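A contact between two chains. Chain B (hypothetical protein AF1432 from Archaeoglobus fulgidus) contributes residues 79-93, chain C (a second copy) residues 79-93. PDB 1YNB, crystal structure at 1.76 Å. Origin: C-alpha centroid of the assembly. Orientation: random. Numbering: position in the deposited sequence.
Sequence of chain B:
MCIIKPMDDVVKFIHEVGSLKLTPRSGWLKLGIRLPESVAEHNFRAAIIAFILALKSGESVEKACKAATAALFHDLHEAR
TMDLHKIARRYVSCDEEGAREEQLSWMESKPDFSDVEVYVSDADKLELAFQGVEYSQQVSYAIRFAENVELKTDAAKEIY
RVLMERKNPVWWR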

# COMPACT_ATOMS: atom_id res chain seq x y z
N ALA B 79 -1.77 -5.94 -4.23
CA ALA B 79 -2.86 -5.73 -3.26
C ALA B 79 -3.02 -7.03 -2.50
O ALA B 79 -3.40 -7.03 -1.32
CB ALA B 79 -4.16 -5.39 -3.98
N ARG B 80 -2.74 -8.14 -3.18
CA ARG B 80 -2.82 -9.48 -2.60
C ARG B 80 -1.45 -10.07 -2.26
O ARG B 80 -1.32 -10.82 -1.29
CB ARG B 80 -3.51 -10.45 -3.58
CG ARG B 80 -4.93 -10.07 -3.92
CD ARG B 80 -5.52 -10.94 -5.05
NE ARG B 80 -6.84 -10.40 -5.38
CZ ARG B 80 -7.91 -11.12 -5.69
NH1 ARG B 80 -7.83 -12.45 -5.75
NH2 ARG B 80 -9.07 -10.51 -5.88
N THR B 81 -0.43 -9.73 -3.04
CA THR B 81 0.90 -10.31 -2.82
C THR B 81 1.90 -9.51 -2.03
O THR B 81 2.94 -10.05 -1.62
CB THR B 81 1.57 -10.65 -4.15
OG1 THR B 81 2.05 -9.44 -4.76
CG2 THR B 81 0.58 -11.33 -5.09
N MET B 82 1.60 -8.23 -1.80
CA MET B 82 2.49 -7.31 -1.09
C MET B 82 3.63 -6.89 -2.03
O MET B 82 3.85 -7.50 -3.09
CB MET B 82 3.09 -7.96 0.17
CG MET B 82 2.04 -8.45 1.17
SD MET B 82 2.81 -9.38 2.56
CE MET B 82 3.75 -7.99 3.34
N ASP B 83 4.33 -5.82 -1.65
CA ASP B 83 5.45 -5.30 -2.42
C ASP B 83 6.65 -6.12 -1.97
O ASP B 83 7.22 -5.83 -0.94
CB ASP B 83 5.71 -3.81 -2.08
CG ASP B 83 6.96 -3.27 -2.77
OD1 ASP B 83 7.39 -2.14 -2.45
OD2 ASP B 83 7.51 -3.98 -3.63
N LEU B 84 7.00 -7.15 -2.73
CA LEU B 84 8.16 -7.97 -2.34
C LEU B 84 9.43 -7.23 -2.70
O LEU B 84 9.77 -7.08 -3.87
CB LEU B 84 8.12 -9.33 -3.06
CG LEU B 84 6.82 -10.10 -2.83
CD1 LEU B 84 6.82 -11.40 -3.64
CD2 LEU B 84 6.63 -10.36 -1.34
N HIS B 85 10.14 -6.74 -1.68
CA HIS B 85 11.38 -6.02 -1.92
C HIS B 85 12.52 -6.96 -2.34
O HIS B 85 12.43 -8.18 -2.19
CB HIS B 85 11.80 -5.21 -0.67
CG HIS B 85 11.98 -6.04 0.56
ND1 HIS B 85 11.07 -6.03 1.60
CD2 HIS B 85 12.95 -6.91 0.92
CE1 HIS B 85 11.48 -6.87 2.55
NE2 HIS B 85 12.62 -7.42 2.15
N LYS B 86 13.59 -6.35 -2.85
CA LYS B 86 14.80 -7.04 -3.34
C LYS B 86 15.27 -8.19 -2.44
O LYS B 86 15.45 -9.32 -2.91
CB LYS B 86 15.91 -5.99 -3.48
CG LYS B 86 17.24 -6.43 -4.07
CD LYS B 86 18.27 -5.31 -3.81
CE LYS B 86 19.61 -5.51 -4.52
NZ LYS B 86 19.54 -5.27 -6.00
N ILE B 87 15.45 -7.91 -1.15
CA ILE B 87 15.91 -8.94 -0.21
C ILE B 87 14.94 -10.12 -0.19
O ILE B 87 15.37 -11.28 -0.27
CB ILE B 87 16.03 -8.41 1.23
CG1 ILE B 87 17.02 -7.24 1.29
CG2 ILE B 87 16.46 -9.54 2.17
CD1 ILE B 87 17.05 -6.54 2.64
N ALA B 88 13.65 -9.81 -0.08
CA ALA B 88 12.62 -10.84 -0.02
C ALA B 88 12.58 -11.71 -1.27
O ALA B 88 12.34 -12.91 -1.18
CB ALA B 88 11.23 -10.21 0.22
N ARG B 89 12.80 -11.09 -2.42
CA ARG B 89 12.77 -11.83 -3.68
C ARG B 89 13.81 -12.94 -3.72
O ARG B 89 13.76 -13.81 -4.58
CB ARG B 89 12.96 -10.87 -4.86
CG ARG B 89 11.69 -10.65 -5.68
CD ARG B 89 11.35 -9.18 -5.77
NE ARG B 89 12.48 -8.39 -6.27
CZ ARG B 89 12.54 -7.07 -6.23
NH1 ARG B 89 11.53 -6.37 -5.72
NH2 ARG B 89 13.63 -6.44 -6.68
N ARG B 90 14.75 -12.91 -2.78
CA ARG B 90 15.77 -13.96 -2.73
C ARG B 90 15.19 -15.27 -2.23
O ARG B 90 15.61 -16.35 -2.67
CB ARG B 90 16.92 -13.57 -1.80
CG ARG B 90 17.74 -14.79 -1.42
CD ARG B 90 19.10 -14.45 -0.88
NE ARG B 90 19.98 -15.59 -1.05
CZ ARG B 90 21.28 -15.58 -0.79
NH1 ARG B 90 21.85 -14.46 -0.34
NH2 ARG B 90 22.01 -16.67 -1.01
N TYR B 91 14.23 -15.18 -1.32
CA TYR B 91 13.60 -16.37 -0.74
C TYR B 91 12.12 -16.47 -1.06
O TYR B 91 11.49 -17.46 -0.70
CB TYR B 91 13.75 -16.38 0.78
CG TYR B 91 15.10 -15.93 1.27
CD1 TYR B 91 15.38 -14.58 1.50
CD2 TYR B 91 16.11 -16.86 1.52
CE1 TYR B 91 16.63 -14.17 1.96
CE2 TYR B 91 17.35 -16.46 1.99
CZ TYR B 91 17.61 -15.13 2.21
OH TYR B 91 18.83 -14.77 2.69
N VAL B 92 11.56 -15.47 -1.72
CA VAL B 92 10.14 -15.49 -2.00
C VAL B 92 9.75 -15.51 -3.47
O VAL B 92 10.13 -14.63 -4.24
CB VAL B 92 9.45 -14.27 -1.34
CG1 VAL B 92 7.98 -14.24 -1.70
CG2 VAL B 92 9.62 -14.34 0.17
N SER B 93 8.97 -16.53 -3.85
CA SER B 93 8.48 -16.66 -5.23
C SER B 93 6.97 -16.42 -5.24
O SER B 93 6.22 -16.98 -4.44
CB SER B 93 8.79 -18.06 -5.79
OG SER B 93 7.90 -19.02 -5.23
N ALA C 79 12.49 -10.92 8.73
CA ALA C 79 13.31 -9.72 8.59
C ALA C 79 13.71 -9.63 7.13
O ALA C 79 13.90 -8.53 6.59
CB ALA C 79 14.56 -9.81 9.45
N ARG C 80 13.83 -10.79 6.49
CA ARG C 80 14.19 -10.88 5.07
C ARG C 80 13.00 -11.22 4.18
O ARG C 80 12.96 -10.81 3.03
CB ARG C 80 15.25 -11.98 4.86
CG ARG C 80 16.55 -11.71 5.56
CD ARG C 80 17.54 -12.90 5.51
NE ARG C 80 18.72 -12.54 6.29
CZ ARG C 80 19.97 -12.86 5.98
NH1 ARG C 80 20.23 -13.59 4.90
NH2 ARG C 80 20.96 -12.40 6.73
N THR C 81 12.05 -11.98 4.70
CA THR C 81 10.91 -12.41 3.87
C THR C 81 9.61 -11.64 4.01
O THR C 81 8.70 -11.83 3.21
CB THR C 81 10.57 -13.89 4.14
OG1 THR C 81 9.83 -13.99 5.36
CG2 THR C 81 11.85 -14.72 4.27
N MET C 82 9.54 -10.77 5.02
CA MET C 82 8.33 -10.01 5.34
C MET C 82 7.28 -10.93 5.98
O MET C 82 7.41 -12.18 5.94
CB MET C 82 7.72 -9.36 4.09
CG MET C 82 8.68 -8.45 3.33
SD MET C 82 7.95 -7.87 1.75
CE MET C 82 6.59 -6.81 2.40
N ASP C 83 6.27 -10.32 6.59
CA ASP C 83 5.17 -11.03 7.23
C ASP C 83 4.19 -11.32 6.11
O ASP C 83 3.43 -10.45 5.71
CB ASP C 83 4.48 -10.14 8.30
CG ASP C 83 3.26 -10.80 8.91
OD1 ASP C 83 2.50 -10.11 9.63
OD2 ASP C 83 3.04 -12.02 8.69
N LEU C 84 4.24 -12.54 5.56
CA LEU C 84 3.32 -12.89 4.49
C LEU C 84 1.97 -13.23 5.10
O LEU C 84 1.80 -14.28 5.73
CB LEU C 84 3.88 -14.07 3.67
CG LEU C 84 5.27 -13.80 3.10
CD1 LEU C 84 5.83 -15.04 2.41
CD2 LEU C 84 5.21 -12.62 2.13
N HIS C 85 1.00 -12.34 4.91
CA HIS C 85 -0.34 -12.55 5.45
C HIS C 85 -1.11 -13.62 4.66
O HIS C 85 -0.74 -13.97 3.53
CB HIS C 85 -1.15 -11.24 5.47
CG HIS C 85 -1.31 -10.59 4.13
ND1 HIS C 85 -0.64 -9.43 3.79
CD2 HIS C 85 -2.03 -10.95 3.04
CE1 HIS C 85 -0.95 -9.11 2.54
NE2 HIS C 85 -1.79 -10.01 2.07
N LYS C 86 -2.18 -14.12 5.29
CA LYS C 86 -3.04 -15.16 4.72
C LYS C 86 -3.34 -15.01 3.22
O LYS C 86 -3.10 -15.93 2.43
CB LYS C 86 -4.36 -15.20 5.51
CG LYS C 86 -5.29 -16.34 5.13
CD LYS C 86 -6.35 -16.57 6.22
CE LYS C 86 -7.60 -15.73 6.02
NZ LYS C 86 -8.68 -16.54 5.35
N ILE C 87 -3.85 -13.84 2.82
CA ILE C 87 -4.16 -13.61 1.41
C ILE C 87 -2.95 -13.85 0.53
O ILE C 87 -3.03 -14.58 -0.48
CB ILE C 87 -4.64 -12.16 1.17
CG1 ILE C 87 -5.95 -11.92 1.93
CG2 ILE C 87 -4.81 -11.89 -0.32
CD1 ILE C 87 -6.46 -10.50 1.83
N ALA C 88 -1.82 -13.25 0.91
CA ALA C 88 -0.58 -13.37 0.14
C ALA C 88 -0.10 -14.81 0.00
O ALA C 88 0.38 -15.21 -1.06
CB ALA C 88 0.52 -12.51 0.77
N ARG C 89 -0.21 -15.56 1.08
CA ARG C 89 0.24 -16.95 1.08
C ARG C 89 -0.46 -17.79 0.01
O ARG C 89 0.02 -18.86 -0.34
CB ARG C 89 0.07 -17.56 2.47
CG ARG C 89 1.39 -17.73 3.24
CD ARG C 89 1.27 -17.23 4.68
NE ARG C 89 0.05 -17.74 5.30
CZ ARG C 89 -0.62 -17.12 6.28
NH1 ARG C 89 -0.17 -15.96 6.76
NH2 ARG C 89 -1.74 -17.64 6.75
N ARG C 90 -1.57 -17.28 -0.51
CA ARG C 90 -2.29 -18.00 -1.56
C ARG C 90 -1.48 -18.00 -2.85
O ARG C 90 -1.50 -18.98 -3.61
CB ARG C 90 -3.65 -17.37 -1.85
CG ARG C 90 -4.35 -17.99 -3.06
CD ARG C 90 -5.66 -17.29 -3.41
NE ARG C 90 -6.29 -17.87 -4.60
CZ ARG C 90 -6.80 -19.10 -4.64
NH1 ARG C 90 -6.76 -19.87 -3.56
NH2 ARG C 90 -7.32 -19.56 -5.77
N TYR C 91 -0.76 -16.90 -3.09
CA TYR C 91 0.06 -16.74 -4.29
C TYR C 91 1.55 -16.68 -4.00
O TYR C 91 2.36 -16.70 -4.93
CB TYR C 91 -0.32 -15.47 -5.05
CG TYR C 91 -1.80 -15.23 -5.17
CD1 TYR C 91 -2.51 -14.54 -4.18
CD2 TYR C 91 -2.51 -15.71 -6.26
CE1 TYR C 91 -3.88 -14.34 -4.28
CE2 TYR C 91 -3.88 -15.51 -6.37
CZ TYR C 91 -4.55 -14.83 -5.38
OH TYR C 91 -5.90 -14.63 -5.51
N VAL C 92 1.93 -16.60 -2.73
CA VAL C 92 3.34 -16.48 -2.38
C VAL C 92 3.94 -17.63 -1.58
O VAL C 92 3.43 -18.00 -0.52
CB VAL C 92 3.59 -15.16 -1.62
CG1 VAL C 92 5.05 -15.04 -1.27
CG2 VAL C 92 3.17 -13.98 -2.48
N SER C 93 5.05 -18.17 -2.08
CA SER C 93 5.76 -19.27 -1.42
C SER C 93 7.14 -18.79 -1.01
O SER C 93 7.89 -18.19 -1.79
CB SER C 93 5.89 -20.46 -2.36
OG SER C 93 6.72 -20.12 -3.45

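Two copies of the same stretch pack against each other in a near-symmetric pairing, so almost every contact occurs twice. Together they bury 1116 Å².

The main bump is the methionine. Met B82 and Met C82 each follow the end of a helix, with positive phi, and point toward the other chain. Met B82 enters a hollow lined by the Asp C83 carbonyl, Leu C84, His C85 and Ala C88; Met C82 enters the matching one on chain B. Met B82 SD lies 3.4 Å from Asp C83 O and 4.1 Å from Leu C84 CD2. Met B82 SD sits 4.2 Å from the centroid of the His C85 ring, in an oblique approach. The small Ala C88 forms another part of the wall, its CB 4.3 Å from Met B82 SD. The two methionine tips meet on the approximate twofold axis, at the end far from Ser B93 and Ser C93. Met B82 CE is only 3.2 Å from Met C82 CE, shorter than normal van der Waals separation, so the contact is crowded as modelled.

Beside the methionines the backbones come close. Arg B80 O reaches Ala C88 CA at 3.0 Å, a CA-H...O contact. Ile C87 packs its CG2 against Arg B80 CB at 3.8 Å. The arginine then extends along the Tyr C91 side chain. Arg B80 NH1 donates a hydrogen bond to Tyr C91 OH at 2.9 Å, and the hydroxyl lies at the edge of the guanidinium, near its plane. Arg C80 NH1 does the same to Tyr B91 OH, also at 2.9 Å.

Val B92 CG1 and Val C92 CG1 touch at 3.1 Å, again crowded as modelled. Val B92 CG2 also lies 4.1 Å from Thr C81 CB. The carbonyls of Thr B81 and Thr C81 are buried here without a polar partner.

At Ser B93 and Ser C93 the strands pair antiparallel. Ser B93 N donates a hydrogen bond to Ser C93 O at 2.9 Å, and Ser C93 N donates one to Ser B93 O at 2.9 Å.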